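Local coordinates for chromosome replication initiation inhibitor protein (Agrobacterium tumefaciens, PDB 3FD3), which is probably a DNA-binding transcription factor of the LysR family, represented here by its C-terminal effector-binding (periplasmic-binding-protein-like) portion, at residues 19-22 and 23-27; 80-83 and 84-88; 195-198 and 199-203. All coordinates share one frame; numbering follows the deposited sequence.

Interaction 1 of 3, residues 19-22 and 23-27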
# COMPACT_ATOMS: atom_id res chain seq x y z
N ASP A 19 11.71 6.77 4.13
CA ASP A 19 12.90 7.58 3.90
C ASP A 19 13.54 7.98 5.23
O ASP A 19 14.76 7.95 5.36
CB ASP A 19 12.57 8.83 3.08
CG ASP A 19 13.80 9.59 2.65
OD1 ASP A 19 14.80 8.95 2.24
OD2 ASP A 19 13.78 10.83 2.70
N ALA A 20 12.71 8.35 6.21
CA ALA A 20 13.19 8.67 7.55
C ALA A 20 13.69 7.44 8.31
O ALA A 20 14.77 7.45 8.88
CB ALA A 20 12.05 9.34 8.37
N VAL A 21 12.89 6.39 8.31
CA VAL A 21 13.23 5.19 9.07
C VAL A 21 14.53 4.55 8.55
O VAL A 21 15.36 4.11 9.35
CB VAL A 21 12.11 4.18 9.03
CG1 VAL A 21 12.56 2.87 9.73
CG2 VAL A 21 10.87 4.77 9.72
N SER A 22 14.73 4.56 7.24
CA SER A 22 15.88 3.90 6.66
C SER A 22 17.17 4.65 7.01
O SER A 22 18.24 4.04 7.14
CB SER A 22 15.74 3.70 5.15
OG SER A 22 15.70 4.92 4.45
N LYS A 23 17.08 5.96 7.17
CA LYS A 23 18.24 6.74 7.58
C LYS A 23 18.67 6.25 8.95
O LYS A 23 19.86 6.11 9.24
CB LYS A 23 17.94 8.24 7.67
CG LYS A 23 17.70 8.95 6.33
CD LYS A 23 17.27 10.43 6.56
CE LYS A 23 16.66 11.06 5.31
NZ LYS A 23 16.37 12.51 5.52
N PHE A 24 17.69 6.04 9.83
CA PHE A 24 17.97 5.56 11.18
C PHE A 24 18.51 4.12 11.21
O PHE A 24 19.56 3.84 11.83
CB PHE A 24 16.73 5.66 12.07
CG PHE A 24 16.94 5.10 13.43
CD1 PHE A 24 17.79 5.75 14.32
CD2 PHE A 24 16.31 3.95 13.83
CE1 PHE A 24 18.01 5.25 15.59
CE2 PHE A 24 16.53 3.43 15.12
CZ PHE A 24 17.38 4.08 15.98
N THR A 25 17.81 3.21 10.53
CA THR A 25 18.24 1.81 10.55
C THR A 25 19.60 1.60 9.86
O THR A 25 20.35 0.71 10.26
CB THR A 25 17.19 0.86 9.97
OG1 THR A 25 16.96 1.17 8.60
CG2 THR A 25 15.90 0.97 10.80
N GLY A 26 19.95 2.46 8.90
CA GLY A 26 21.22 2.35 8.19
C GLY A 26 22.43 2.61 9.08
O GLY A 26 23.53 2.13 8.80
N GLY A 27 22.21 3.34 10.17
CA GLY A 27 23.29 3.72 11.08
C GLY A 27 23.25 3.00 12.42
O GLY A 27 24.09 3.27 13.29
O HOH W 1 15.19 13.08 3.03
O HOH W 2 18.72 0.81 6.62
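Asp19 and Lys23 sit one helical turn apart, and their side chains slant across each other. Lys23 runs backward along the helix as an almost fully extended chain: CG lies opposite the carbonyl carbon (chi1 -70°) and the later torsions are all near 180°, which lays the methylenes over the backbone carbonyl of Asp19, with CG 3.3 Å from Asp19 O. What happens further out is tentative, since it belongs to one of two conformers of Asp19: CE passes Asp19 OD2 at 3.9 Å, NZ stays 4.2 Å from that same oxygen, beyond a salt bridge, and a water links the two, giving a proton to OD2 and accepting one from NZ. NZ also donates directly to Thr199 OG1 on helix 190-203.

Val21 and Thr25 make the second pair, also slanting across each other, with Val21 CG1 4.0 Å from Thr25 CG2. Both residues pack on Val32 of strand 31-36 and on Met145 of the second subunit. Thr25 OG1 is turned back over the preceding turn (chi1 62°) and shares a hydrogen bond of 2.7 Å with a second water. Beneath the side chains, Thr25 N donates to Val21 O in a nearly straight bond of 2.9 Å, and Gly26 N donates to Ser22 O.

With Ala20, Val21, Phe24 and Thr25 buried but Asp19 and Lys23 exposed, helix 17-26 is an amphipathic alpha-helix, wedged between the central sheet, a neighbouring helix and the dimer partner in a LysR effector-binding domain.

Interaction 2 of 3, residues 80-83 and 84-88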
# COMPACT_ATOMS: atom_id res chain seq x y z
N SER A 80 -8.68 12.00 -13.34
CA SER A 80 -8.09 12.08 -14.67
C SER A 80 -8.90 13.04 -15.56
O SER A 80 -10.05 13.34 -15.25
CB SER A 80 -8.04 10.69 -15.33
OG SER A 80 -9.29 10.31 -15.85
N PRO A 81 -8.31 13.53 -16.65
CA PRO A 81 -9.06 14.39 -17.58
C PRO A 81 -10.35 13.75 -18.13
O PRO A 81 -11.39 14.40 -18.23
CB PRO A 81 -8.05 14.63 -18.71
CG PRO A 81 -6.74 14.61 -18.02
CD PRO A 81 -6.88 13.48 -17.02
N ASP A 82 -10.30 12.46 -18.45
CA ASP A 82 -11.47 11.74 -18.93
C ASP A 82 -12.53 11.64 -17.82
O ASP A 82 -13.68 11.79 -18.12
CB ASP A 82 -11.09 10.34 -19.43
CG ASP A 82 -12.32 9.49 -19.81
OD1 ASP A 82 -12.99 9.85 -20.76
OD2 ASP A 82 -12.60 8.49 -19.09
N PHE A 83 -12.12 11.39 -16.58
CA PHE A 83 -13.06 11.41 -15.45
C PHE A 83 -13.80 12.74 -15.35
O PHE A 83 -15.03 12.79 -15.17
CB PHE A 83 -12.38 11.08 -14.13
CG PHE A 83 -13.35 10.85 -13.02
CD1 PHE A 83 -13.86 11.92 -12.31
CD2 PHE A 83 -13.76 9.57 -12.73
CE1 PHE A 83 -14.77 11.70 -11.32
CE2 PHE A 83 -14.66 9.36 -11.76
CZ PHE A 83 -15.17 10.41 -11.03
N MSE A 84 -13.03 13.83 -15.45
CA MSE A 84 -13.60 15.16 -15.38
C MSE A 84 -14.60 15.37 -16.54
O MSE A 84 -15.69 15.95 -16.36
CB MSE A 84 -12.50 16.24 -15.44
CG MSE A 84 -11.47 16.23 -14.35
SE MSE A 84 -12.19 16.54 -12.59
CE MSE A 84 -12.79 18.33 -12.85
N ALA A 85 -14.21 14.91 -17.73
CA ALA A 85 -15.06 15.08 -18.90
C ALA A 85 -16.38 14.33 -18.79
O ALA A 85 -17.42 14.81 -19.24
CB ALA A 85 -14.31 14.64 -20.15
N ARG A 86 -16.33 13.13 -18.22
CA ARG A 86 -17.51 12.27 -18.15
C ARG A 86 -18.45 12.70 -17.03
O ARG A 86 -19.66 12.63 -17.17
CB ARG A 86 -17.06 10.84 -17.92
CG ARG A 86 -16.43 10.20 -19.16
CD ARG A 86 -15.88 8.87 -18.81
NE ARG A 86 -16.94 7.93 -18.49
CZ ARG A 86 -16.87 6.97 -17.56
NH1 ARG A 86 -15.82 6.90 -16.74
NH2 ARG A 86 -17.92 6.15 -17.39
N HIS A 87 -17.88 13.17 -15.92
CA HIS A 87 -18.65 13.36 -14.68
C HIS A 87 -18.84 14.80 -14.24
O HIS A 87 -19.77 15.09 -13.47
CB HIS A 87 -17.98 12.60 -13.54
CG HIS A 87 -17.96 11.13 -13.77
ND1 HIS A 87 -16.81 10.45 -14.09
CD2 HIS A 87 -18.95 10.21 -13.72
CE1 HIS A 87 -17.09 9.17 -14.22
NE2 HIS A 87 -18.38 8.99 -14.00
N PHE A 88 -17.98 15.68 -14.72
CA PHE A 88 -18.03 17.09 -14.37
C PHE A 88 -18.00 17.94 -15.63
O PHE A 88 -17.31 18.96 -15.68
CB PHE A 88 -16.86 17.44 -13.42
CG PHE A 88 -16.88 16.69 -12.10
CD1 PHE A 88 -17.98 16.77 -11.25
CD2 PHE A 88 -15.78 15.91 -11.71
CE1 PHE A 88 -18.01 16.09 -10.04
CE2 PHE A 88 -15.79 15.22 -10.52
CZ PHE A 88 -16.91 15.30 -9.66
O HOH W 3 -13.48 8.03 -16.33
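With chi1 at -170° Phe83 swings its ring toward the next turn, and chi1 of -63° in His87 sends the imidazole back to meet it. The two rings meet obliquely, their planes 37° apart, and His87 ND1 hangs 3.2 Å above the centre of the Phe83 ring. The same nitrogen donates to Phe83 O at 3.1 Å, on a lone pair in the carbonyl plane, though the bond is bent and the oxygen lies off the imidazole plane; His87 N supplies the usual helical bond to that oxygen. Phe88 CE2 comes in at the edge of the Phe83 ring, 3.8 Å from its CE1. On another side of the helix Arg86 CD rests 3.3 Å from Asp82 OD2; a water links this oxygen to Arg86 NH1, accepting from the latter at 2.6 Å.

Helix 81-87, N-capped by Ser80 OG accepting from Phe83 N, packs through Met84 and Phe88 on Leu167 of strand 165-181, with Phe83 and His87 against Pro101.

Two N-H groups of His87 grip one carbonyl oxygen, which helps fix the imidazole's rotation and places a proton on ND1. Asp82 and Arg86, by contrast, are coupled through water, so their attraction is probably softened by solvent.

Interaction 3 of 3, residues 195-198 and 199-203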
# COMPACT_ATOMS: atom_id res chain seq x y z
N ASN A 195 15.90 11.74 12.77
CA ASN A 195 15.62 11.39 11.36
C ASN A 195 14.17 11.62 10.95
O ASN A 195 13.91 12.08 9.85
CB ASN A 195 16.09 9.95 11.09
CG ASN A 195 17.60 9.86 10.97
OD1 ASN A 195 18.18 10.57 10.18
ND2 ASN A 195 18.23 9.04 11.78
N MSE A 196 13.20 11.32 11.82
CA MSE A 196 11.80 11.59 11.50
C MSE A 196 11.59 13.09 11.35
O MSE A 196 11.12 13.58 10.31
CB MSE A 196 10.83 11.04 12.56
CG MSE A 196 11.01 9.59 12.94
SE MSE A 196 11.11 8.34 11.41
CE MSE A 196 9.28 8.56 10.90
N VAL A 197 11.95 13.83 12.39
CA VAL A 197 11.77 15.27 12.34
C VAL A 197 12.51 15.95 11.20
O VAL A 197 11.93 16.79 10.49
CB VAL A 197 12.12 15.93 13.75
CG1 VAL A 197 11.94 17.44 13.70
CG2 VAL A 197 11.26 15.30 14.84
N GLY A 198 13.77 15.58 10.97
CA GLY A 198 14.56 16.16 9.89
C GLY A 198 14.03 15.86 8.49
O GLY A 198 14.03 16.72 7.61
N THR A 199 13.59 14.64 8.29
CA THR A 199 13.03 14.23 7.00
C THR A 199 11.71 14.95 6.75
O THR A 199 11.46 15.45 5.64
CB THR A 199 12.84 12.69 6.94
OG1 THR A 199 14.08 12.03 7.18
CG2 THR A 199 12.28 12.25 5.57
N ALA A 200 10.84 14.99 7.76
CA ALA A 200 9.55 15.66 7.61
C ALA A 200 9.73 17.16 7.31
O ALA A 200 8.95 17.74 6.55
CB ALA A 200 8.67 15.44 8.85
N ARG A 201 10.75 17.77 7.91
CA ARG A 201 11.06 19.18 7.65
C ARG A 201 11.29 19.47 6.17
O ARG A 201 10.89 20.53 5.67
CB ARG A 201 12.29 19.64 8.47
CG ARG A 201 12.49 21.17 8.48
CD ARG A 201 11.34 21.89 9.21
NE ARG A 201 11.06 21.26 10.50
CZ ARG A 201 11.78 21.43 11.61
NH1 ARG A 201 12.83 22.24 11.62
NH2 ARG A 201 11.44 20.80 12.72
N VAL A 202 11.91 18.53 5.47
CA VAL A 202 12.20 18.70 4.06
C VAL A 202 10.97 18.42 3.19
O VAL A 202 10.76 19.10 2.19
CB VAL A 202 13.35 17.76 3.63
CG1 VAL A 202 13.54 17.81 2.13
CG2 VAL A 202 14.63 18.17 4.35
N VAL A 203 10.18 17.44 3.58
CA VAL A 203 9.09 16.92 2.75
C VAL A 203 7.72 17.53 3.00
O VAL A 203 6.93 17.69 2.06
CB VAL A 203 9.00 15.38 2.93
CG1 VAL A 203 7.79 14.81 2.19
CG2 VAL A 203 10.29 14.75 2.42
O HOH W 4 9.66 18.34 11.05
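Thr199 grips Asn195 O twice. Its hydroxyl OG1 donates at 2.7 Å and its backbone N at 3.0 Å, and the two donors come to the carbonyl from opposite faces of its plane. The amide sits 36° out of that plane, so it is not on a lone pair. What allows the double grip is the threonine's first torsion (chi1 -57°), which puts OG1 beside its own backbone N and back over the previous turn. Because OG1 spends its proton on Asn195 O, it is left to accept, and Lys23 NZ of helix 17-26 donates to it. This buried hydroxyl is thus used in both directions.

Ala200 N donates to Met196 O in a nearly straight bond of 2.9 Å, and Arg201 N donates to Val197 O. At Val202 N the pattern slips to a weak bond to Thr199 O, which Val203 N also reaches. Val197 O has a second donor, a water at 2.8 Å. That water also accepts from Arg201 NE, though at a longer 3.3 Å, so it bridges the guanidinium to the helix backbone. Arg201 bends at chi2 and chi3, which curls its end back beside Val197; the two side chains run side by side, with NH2 3.5 Å from Val197 CG1.

Helix 190-203 lies between helix 17-26 and strand 66-79. Asn195 packs on Lys23 and Thr199 on Ala20, joined by selenomethionine Met196 in the conformer modelled here, whereas Val197 and Ala200 lie on Leu70. Toward the helix end, Val203 O takes a hydrogen bond from Gln153 NE2 of helix 152-161.

In the fold
From the N terminus, interaction 1 comes first, on helix 17-26 between strands 3-8 and 31-36. Interaction 2 follows on helix 81-87, between long strand 66-79 and helix 94-97, and its helix packs on strand 165-181. Interaction 3 lies on helix 190-203, after that strand. Each joins successive turns of a single helix, so none closes a long loop; the three run in series, neither nested nor crossed. Interactions 1 and 3 nevertheless touch, far apart in sequence: their centres are about 12 Å apart, tying an early helix to the last one. Interaction 2 lies on the opposite side of the chain's centre, its nearest atoms about 23 Å from interaction 3.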